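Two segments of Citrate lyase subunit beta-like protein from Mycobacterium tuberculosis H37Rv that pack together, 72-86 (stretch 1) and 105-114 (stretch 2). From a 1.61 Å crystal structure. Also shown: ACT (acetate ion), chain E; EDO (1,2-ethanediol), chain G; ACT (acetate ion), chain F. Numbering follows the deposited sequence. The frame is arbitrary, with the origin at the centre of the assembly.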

ATOM      1  N   ARG A  72       2.021  12.372  25.207  1.00 22.22           N
ATOM      2  CA  ARG A  72       0.888  11.909  24.413  1.00 18.22           C
ATOM      3  C   ARG A  72      -0.399  12.458  25.009  1.00 21.05           C
ATOM      4  O   ARG A  72      -0.746  12.156  26.160  1.00 22.40           O
ATOM      5  CB  ARG A  72       0.816  10.384  24.308  1.00 21.32           C
ATOM      6  CG  ARG A  72      -0.373   9.976  23.397  1.00 21.77           C
ATOM      7  CD  ARG A  72      -0.320   8.537  22.884  1.00 19.80           C
ATOM      8  NE  ARG A  72      -0.629   7.550  23.919  1.00 18.74           N
ATOM      9  CZ  ARG A  72      -0.890   6.269  23.652  1.00 18.52           C
ATOM     10  NH1 ARG A  72      -0.884   5.855  22.390  1.00 19.82           N
ATOM     11  NH2 ARG A  72      -1.158   5.406  24.632  1.00 22.46           N
ATOM     12  N   ILE A  73      -1.085  13.300  24.233  1.00 22.14           N
ATOM     13  CA  ILE A  73      -2.352  13.885  24.644  1.00 20.08           C
ATOM     14  C   ILE A  73      -3.482  12.999  24.141  1.00 20.83           C
ATOM     15  O   ILE A  73      -3.239  11.940  23.562  1.00 22.23           O
ATOM     16  CB  ILE A  73      -2.492  15.333  24.130  1.00 19.18           C
ATOM     17  CG1 ILE A  73      -2.492  15.367  22.597  1.00 22.05           C
ATOM     18  CG2 ILE A  73      -1.362  16.204  24.696  1.00 20.35           C
ATOM     19  CD1 ILE A  73      -2.549  16.804  21.988  1.00 18.64           C
ATOM     20  N   ASN A  74      -4.718  13.417  24.373  1.00 23.16           N
ATOM     21  CA  ASN A  74      -5.875  12.663  23.930  1.00 24.17           C
ATOM     22  C   ASN A  74      -6.307  13.129  22.539  1.00 24.53           C
ATOM     23  O   ASN A  74      -5.766  14.089  21.979  1.00 21.76           O
ATOM     24  CB  ASN A  74      -6.987  12.782  24.975  1.00 23.58           C
ATOM     25  CG  ASN A  74      -6.709  11.912  26.197  1.00 28.22           C
ATOM     26  OD1 ASN A  74      -7.062  10.734  26.215  1.00 24.01           O
ATOM     27  ND2 ASN A  74      -6.035  12.473  27.202  1.00 22.53           N
ATOM     28  N   ALA A  75      -7.264  12.408  21.960  1.00 23.87           N
ATOM     29  CA  ALA A  75      -7.532  12.563  20.535  1.00 23.76           C
ATOM     30  C   ALA A  75      -8.227  13.892  20.232  1.00 25.25           C
ATOM     31  O   ALA A  75      -8.844  14.522  21.096  1.00 24.28           O
ATOM     32  CB  ALA A  75      -8.380  11.396  20.016  1.00 27.29           C
ATOM     33  N   GLY A  76      -8.115  14.311  18.970  1.00 22.49           N
ATOM     34  CA  GLY A  76      -8.743  15.537  18.509  1.00 22.28           C
ATOM     35  C   GLY A  76     -10.227  15.584  18.813  1.00 26.36           C
ATOM     36  O   GLY A  76     -10.931  14.576  18.684  1.00 26.63           O
ATOM     37  N   GLY A  77     -10.706  16.739  19.259  1.00 26.64           N
ATOM     38  CA  GLY A  77     -12.115  16.927  19.519  1.00 30.64           C
ATOM     39  C   GLY A  77     -12.611  16.415  20.852  1.00 36.06           C
ATOM     40  O   GLY A  77     -13.794  16.602  21.161  1.00 32.83           O
ATOM     41  N   THR A  78     -11.764  15.781  21.657  1.00 30.79           N
ATOM     42  CA  THR A  78     -12.212  15.277  22.948  1.00 29.48           C
ATOM     43  C   THR A  78     -12.056  16.334  24.034  1.00 31.35           C
ATOM     44  O   THR A  78     -11.167  17.191  23.980  1.00 28.12           O
ATOM     45  CB  THR A  78     -11.445  14.014  23.359  1.00 29.04           C
ATOM     46  OG1 THR A  78     -10.061  14.327  23.591  1.00 24.17           O
ATOM     47  CG2 THR A  78     -11.556  12.938  22.280  1.00 29.16           C
ATOM     48  N   ALA A  79     -12.931  16.257  25.036  1.00 26.55           N
ATOM     49  CA  ALA A  79     -12.784  17.134  26.191  1.00 26.89           C
ATOM     50  C   ALA A  79     -11.476  16.853  26.920  1.00 30.06           C
ATOM     51  O   ALA A  79     -10.855  17.778  27.457  1.00 27.88           O
ATOM     52  CB  ALA A  79     -13.978  16.979  27.140  1.00 32.39           C
ATOM     53  N   ASP A  80     -11.026  15.590  26.920  1.00 30.47           N
ATOM     54  CA  ASP A  80      -9.745  15.268  27.541  1.00 30.27           C
ATOM     55  C   ASP A  80      -8.605  16.039  26.895  1.00 25.11           C
ATOM     56  O   ASP A  80      -7.727  16.555  27.596  1.00 26.08           O
ATOM     57  CB  ASP A  80      -9.470  13.767  27.471  1.00 24.86           C
ATOM     58  CG  ASP A  80     -10.130  13.001  28.600  1.00 32.29           C
ATOM     59  OD1 ASP A  80     -10.165  13.503  29.750  1.00 28.84           O
ATOM     60  OD2 ASP A  80     -10.617  11.887  28.322  1.00 31.51           O
ATOM     61  N   GLN A  81      -8.597  16.136  25.563  1.00 28.26           N
ATOM     62  CA  GLN A  81      -7.510  16.867  24.917  1.00 28.33           C
ATOM     63  C   GLN A  81      -7.497  18.326  25.352  1.00 23.33           C
ATOM     64  O   GLN A  81      -6.425  18.908  25.573  1.00 23.73           O
ATOM     65  CB  GLN A  81      -7.601  16.773  23.393  1.00 23.07           C
ATOM     66  CG  GLN A  81      -6.266  17.159  22.747  1.00 23.88           C
ATOM     67  CD  GLN A  81      -6.397  17.570  21.300  1.00 25.09           C
ATOM     68  OE1 GLN A  81      -6.821  18.684  21.003  1.00 26.65           O
ATOM     69  NE2 GLN A  81      -6.033  16.667  20.385  1.00 22.50           N
ATOM     70  N   ALA A  82      -8.678  18.933  25.498  1.00 24.03           N
ATOM     71  CA  ALA A  82      -8.733  20.315  25.962  1.00 26.71           C
ATOM     72  C   ALA A  82      -8.130  20.444  27.352  1.00 28.36           C
ATOM     73  O   ALA A  82      -7.362  21.377  27.624  1.00 25.83           O
ATOM     74  CB  ALA A  82     -10.179  20.819  25.950  1.00 31.35           C
ATOM     75  N   ARG A  83      -8.456  19.503  28.244  1.00 27.53           N
ATOM     76  CA  ARG A  83      -7.862  19.500  29.577  1.00 29.06           C
ATOM     77  C   ARG A  83      -6.354  19.278  29.510  1.00 27.12           C
ATOM     78  O   ARG A  83      -5.599  19.915  30.254  1.00 25.86           O
ATOM     79  CB  ARG A  83      -8.524  18.429  30.445  1.00 29.65           C
ATOM     80  CG  ARG A  83     -10.042  18.557  30.580  1.00 30.26           C
ATOM     81  CD  ARG A  83     -10.463  19.799  31.353  1.00 43.29           C
ATOM     82  NE  ARG A  83     -10.498  21.009  30.532  1.00 50.40           N
ATOM     83  CZ  ARG A  83     -11.468  21.306  29.668  1.00 47.98           C
ATOM     84  NH1 ARG A  83     -12.485  20.471  29.496  1.00 44.36           N
ATOM     85  NH2 ARG A  83     -11.417  22.437  28.973  1.00 41.09           N
ATOM     86  N   ASP A  84      -5.904  18.385  28.617  1.00 27.02           N
ATOM     87  CA  ASP A  84      -4.473  18.118  28.452  1.00 24.22           C
ATOM     88  C   ASP A  84      -3.712  19.379  28.071  1.00 26.50           C
ATOM     89  O   ASP A  84      -2.640  19.665  28.616  1.00 24.47           O
ATOM     90  CB  ASP A  84      -4.240  17.060  27.371  1.00 22.66           C
ATOM     91  CG  ASP A  84      -4.860  15.726  27.701  1.00 27.16           C
ATOM     92  OD1 ASP A  84      -5.136  15.453  28.891  1.00 26.16           O
ATOM     93  OD2 ASP A  84      -5.067  14.955  26.749  1.00 24.61           O
ATOM     94  N   LEU A  85      -4.224  20.118  27.087  1.00 22.67           N
ATOM     95  CA  LEU A  85      -3.508  21.308  26.634  1.00 23.48           C
ATOM     96  C   LEU A  85      -3.458  22.369  27.719  1.00 26.24           C
ATOM     97  O   LEU A  85      -2.453  23.088  27.851  1.00 27.31           O
ATOM     98  CB  LEU A  85      -4.157  21.850  25.361  1.00 21.67           C
ATOM     99  CG  LEU A  85      -4.111  20.916  24.147  1.00 25.96           C
ATOM    100  CD1 LEU A  85      -4.670  21.630  22.921  1.00 27.85           C
ATOM    101  CD2 LEU A  85      -2.699  20.415  23.868  1.00 27.50           C
ATOM    102  N   GLU A  86      -4.514  22.472  28.527  1.00 23.64           N
ATOM    103  CA  GLU A  86      -4.464  23.384  29.661  1.00 25.61           C
ATOM    104  C   GLU A  86      -3.370  22.979  30.640  1.00 28.74           C
ATOM    105  O   GLU A  86      -2.608  23.829  31.116  1.00 30.60           O
ATOM    106  CB  GLU A  86      -5.819  23.433  30.354  1.00 29.50           C
ATOM    107  CG  GLU A  86      -6.878  24.116  29.520  1.00 35.06           C
ATOM    108  CD  GLU A  86      -8.286  23.801  29.989  1.00 46.86           C
ATOM    109  OE1 GLU A  86      -8.440  23.084  31.003  1.00 48.01           O
ATOM    110  OE2 GLU A  86      -9.238  24.265  29.333  1.00 47.84           O
ATOM    111  N   ALA A 105      -5.798  19.030   9.674  1.00 23.92           N
ATOM    112  CA  ALA A 105      -6.425  20.016  10.549  1.00 22.83           C
ATOM    113  C   ALA A 105      -6.255  19.653  12.026  1.00 21.30           C
ATOM    114  O   ALA A 105      -6.077  20.544  12.870  1.00 22.05           O
ATOM    115  CB  ALA A 105      -7.905  20.173  10.189  1.00 25.95           C
ATOM    116  N   GLN A 106      -6.296  18.357  12.360  1.00 21.14           N
ATOM    117  CA  GLN A 106      -6.079  17.959  13.754  1.00 20.68           C
ATOM    118  C   GLN A 106      -4.664  18.288  14.205  1.00 23.45           C
ATOM    119  O   GLN A 106      -4.445  18.639  15.369  1.00 23.60           O
ATOM    120  CB  GLN A 106      -6.354  16.462  13.948  1.00 19.28           C
ATOM    121  CG  GLN A 106      -7.827  16.126  14.082  1.00 23.81           C
ATOM    122  CD  GLN A 106      -8.038  14.645  14.362  1.00 21.67           C
ATOM    123  OE1 GLN A 106      -7.112  13.844  14.225  1.00 20.85           O
ATOM    124  NE2 GLN A 106      -9.251  14.283  14.772  1.00 22.37           N
ATOM    125  N   VAL A 107      -3.688  18.162  13.301  1.00 21.59           N
ATOM    126  CA  VAL A 107      -2.314  18.516  13.642  1.00 22.06           C
ATOM    127  C   VAL A 107      -2.170  20.024  13.755  1.00 20.75           C
ATOM    128  O   VAL A 107      -1.554  20.541  14.700  1.00 22.92           O
ATOM    129  CB  VAL A 107      -1.332  17.931  12.608  1.00 22.60           C
ATOM    130  CG1 VAL A 107       0.091  18.421  12.890  1.00 24.22           C
ATOM    131  CG2 VAL A 107      -1.377  16.399  12.628  1.00 19.60           C
ATOM    132  N   ILE A 108      -2.753  20.758  12.806  1.00 22.00           N
ATOM    133  CA  ILE A 108      -2.615  22.211  12.786  1.00 21.64           C
ATOM    134  C   ILE A 108      -3.236  22.841  14.025  1.00 24.19           C
ATOM    135  O   ILE A 108      -2.726  23.851  14.539  1.00 24.91           O
ATOM    136  CB  ILE A 108      -3.219  22.753  11.473  1.00 23.77           C
ATOM    137  CG1 ILE A 108      -2.319  22.374  10.295  1.00 26.48           C
ATOM    138  CG2 ILE A 108      -3.436  24.279  11.532  1.00 28.87           C
ATOM    139  CD1 ILE A 108      -2.989  22.532   8.945  1.00 30.13           C
ATOM    140  N   GLU A 109      -4.320  22.258  14.553  1.00 21.35           N
ATOM    141  CA  GLU A 109      -4.916  22.899  15.722  1.00 28.78           C
ATOM    142  C   GLU A 109      -4.059  22.768  16.975  1.00 30.22           C
ATOM    143  O   GLU A 109      -4.403  23.364  18.002  1.00 30.63           O
ATOM    144  CB  GLU A 109      -6.331  22.365  15.973  1.00 34.85           C
ATOM    145  CG  GLU A 109      -6.438  20.902  16.324  1.00 37.52           C
ATOM    146  CD  GLU A 109      -7.883  20.462  16.508  1.00 39.78           C
ATOM    147  OE1 GLU A 109      -8.127  19.257  16.753  1.00 31.29           O
ATOM    148  OE2 GLU A 109      -8.777  21.325  16.394  1.00 38.31           O
ATOM    149  N   LEU A 110      -2.950  22.035  16.905  1.00 21.87           N
ATOM    150  CA  LEU A 110      -1.991  21.938  17.992  1.00 20.97           C
ATOM    151  C   LEU A 110      -0.821  22.910  17.854  1.00 21.64           C
ATOM    152  O   LEU A 110      -0.007  22.994  18.778  1.00 24.39           O
ATOM    153  CB  LEU A 110      -1.456  20.503  18.095  1.00 20.03           C
ATOM    154  CG  LEU A 110      -2.539  19.437  18.319  1.00 22.05           C
ATOM    155  CD1 LEU A 110      -1.976  18.000  18.263  1.00 20.72           C
ATOM    156  CD2 LEU A 110      -3.268  19.701  19.649  1.00 22.47           C
ATOM    157  N   ALA A 111      -0.699  23.613  16.728  1.00 21.63           N
ATOM    158  CA  ALA A 111       0.284  24.680  16.623  1.00 24.24           C
ATOM    159  C   ALA A 111       0.111  25.637  17.798  1.00 29.19           C
ATOM    160  O   ALA A 111      -1.025  25.890  18.226  1.00 27.32           O
ATOM    161  CB  ALA A 111       0.125  25.438  15.301  1.00 25.73           C
ATOM    162  N   PRO A 112       1.201  26.206  18.340  1.00 26.88           N
ATOM    163  CA  PRO A 112       2.590  26.169  17.859  1.00 23.36           C
ATOM    164  C   PRO A 112       3.417  24.994  18.393  1.00 23.35           C
ATOM    165  O   PRO A 112       4.643  25.060  18.341  1.00 24.24           O
ATOM    166  CB  PRO A 112       3.160  27.491  18.386  1.00 23.77           C
ATOM    167  CG  PRO A 112       2.442  27.683  19.695  1.00 26.80           C
ATOM    168  CD  PRO A 112       1.061  27.061  19.533  1.00 26.86           C
ATOM    169  N   ARG A 113       2.768  23.945  18.891  1.00 22.83           N
ATOM    170  CA  ARG A 113       3.498  22.778  19.379  1.00 22.82           C
ATOM    171  C   ARG A 113       4.039  21.949  18.215  1.00 21.21           C
ATOM    172  O   ARG A 113       3.508  21.980  17.102  1.00 23.96           O
ATOM    173  CB  ARG A 113       2.591  21.912  20.259  1.00 24.24           C
ATOM    174  CG  ARG A 113       2.027  22.660  21.463  1.00 28.13           C
ATOM    175  CD  ARG A 113       0.815  21.936  22.072  1.00 27.12           C
ATOM    176  NE  ARG A 113       0.092  22.809  22.996  1.00 29.51           N
ATOM    177  CZ  ARG A 113      -0.928  23.587  22.636  1.00 31.02           C
ATOM    178  NH1 ARG A 113      -1.357  23.593  21.378  1.00 25.14           N
ATOM    179  NH2 ARG A 113      -1.531  24.351  23.534  1.00 28.82           N
ATOM    180  N   ASP A 114       5.132  21.224  18.474  1.00 21.59           N
ATOM    181  CA  ASP A 114       5.583  20.174  17.567  1.00 21.59           C
ATOM    182  C   ASP A 114       4.745  18.926  17.804  1.00 19.37           C
ATOM    183  O   ASP A 114       4.391  18.614  18.945  1.00 21.33           O
ATOM    184  CB  ASP A 114       7.069  19.857  17.783  1.00 24.40           C
ATOM    185  CG  ASP A 114       8.003  20.932  17.211  1.00 28.31           C
ATOM    186  OD1 ASP A 114       7.534  21.872  16.523  1.00 24.61           O
ATOM    187  OD2 ASP A 114       9.222  20.828  17.455  1.00 29.59           O
TER
HETATM  188  C   ACT E 304      -0.674   1.996  24.572  1.00 35.66           C
HETATM  189  O   ACT E 304      -0.559   0.763  24.342  1.00 44.37           O
HETATM  190  OXT ACT E 304      -1.523   2.793  24.114  1.00 24.47           O
HETATM  191  CH3 ACT E 304       0.390   2.599  25.563  1.00 36.52           C
HETATM  192  C1  EDO G 306       3.300  24.723  26.755  1.00 59.38           C
HETATM  193  O1  EDO G 306       4.578  24.232  27.184  1.00 61.26           O
HETATM  194  C2  EDO G 306       2.583  23.626  25.979  1.00 53.99           C
HETATM  195  O2  EDO G 306       1.455  24.187  25.303  1.00 39.45           O
HETATM  196  C   ACT F 305      -0.467   2.917  20.302  1.00 23.12           C
HETATM  197  O   ACT F 305      -0.415   2.150  19.300  1.00 23.75           O
HETATM  198  OXT ACT F 305      -1.463   3.566  20.747  1.00 21.90           O
HETATM  199  CH3 ACT F 305       0.850   3.067  21.113  1.00 23.92           C
HETATM  200  O   HOH W   1      -6.789  12.856  16.947  1.00 22.20           O
HETATM  201  O   HOH W   2      -9.124  19.023  19.350  1.00 30.26           O
HETATM  202  O   HOH W   3      -6.120  17.631  17.600  1.00 24.43           O
HETATM  203  O   HOH W   4      -0.763  24.547  26.293  1.00 25.45           O

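What holds Leu85 and Leu110, the two residues with most surface covered, against each other? The contact is apolar. Leu85 lies on the helix that starts at Ala79, and its CA-to-CB bond points toward the second stretch; its CD1 comes within 4.0 Å of CD2 of Leu110. Leu110 sits just past the end of its own helix segment, inside the type I turn from Ile108 to Ala111. Its CA-to-CB bond points sideways, yet with chi1 in the m well and chi2 in t the end of the side chain comes nearer the first stretch. There the same methyl meets a second neighbour: CD1 of Ile73 is 3.8 Å from CD2 of Leu110. One methyl group thus touches apolar side chains from both the loop and the helix of stretch 1, although the two backbones stay well apart, with CA of Leu85 8.8 Å from CA of Leu110.

How does a charged residue, Arg113, fit beside these leucines? Its guanidinium offers a flat face to a methyl group: CD2 of Leu85 lies over one face, 3.8 Å from NE of Arg113. Such packing leaves the N-H groups, which lie in the guanidinium plane, free for polar partners. NH1 of the extended Arg113 side chain donates to O of Leu110 at 3.0 Å, a bond within its own stretch, and the backbone N of Arg113 donates to that same O of Leu110 at 2.9 Å. NH2 of Arg113 donates to a water at 2.9 Å, and this water in turn donates to O of Leu85 at 2.7 Å, so Leu85 meets the arginine through both its side chain and, by way of water, its backbone. A molecule of 1,2-ethanediol, probably from the crystallisation liquor, accepts from NE of Arg113 through its O2 at 3.0 Å.

How are the polar groups joined, with no direct hydrogen bond between the stretches? At the other end of the contact, water joins them. OE1 of Glu109 accepts from two waters, at 2.8 and 2.7 Å. The first also donates to OE1 of Gln81 and accepts from N of Gly77; the second accepts from NE2 of Gln81 and donates to O of Gln106. Since OE1 of Gln81 and OE1 of Glu109, 4.5 Å apart, are both acceptors, the shared water supplies the protons that neither oxygen has. NE2 of Gln81 also donates to O of Asn74 at 3.0 Å, tying the helix to the preceding loop.

What does Gly76 contribute without a side chain? It sits where the backbones come closest, its CA 6.0 Å from CA of Gln106; the side chain of Gln106 comes nearer still, its NE2 4.0 Å from CA of Gly76. An ideal CB on Gly76 would lie 2.7 Å from NE2 of Gln106, a clash, so the bare CA makes room for the glutamine amide.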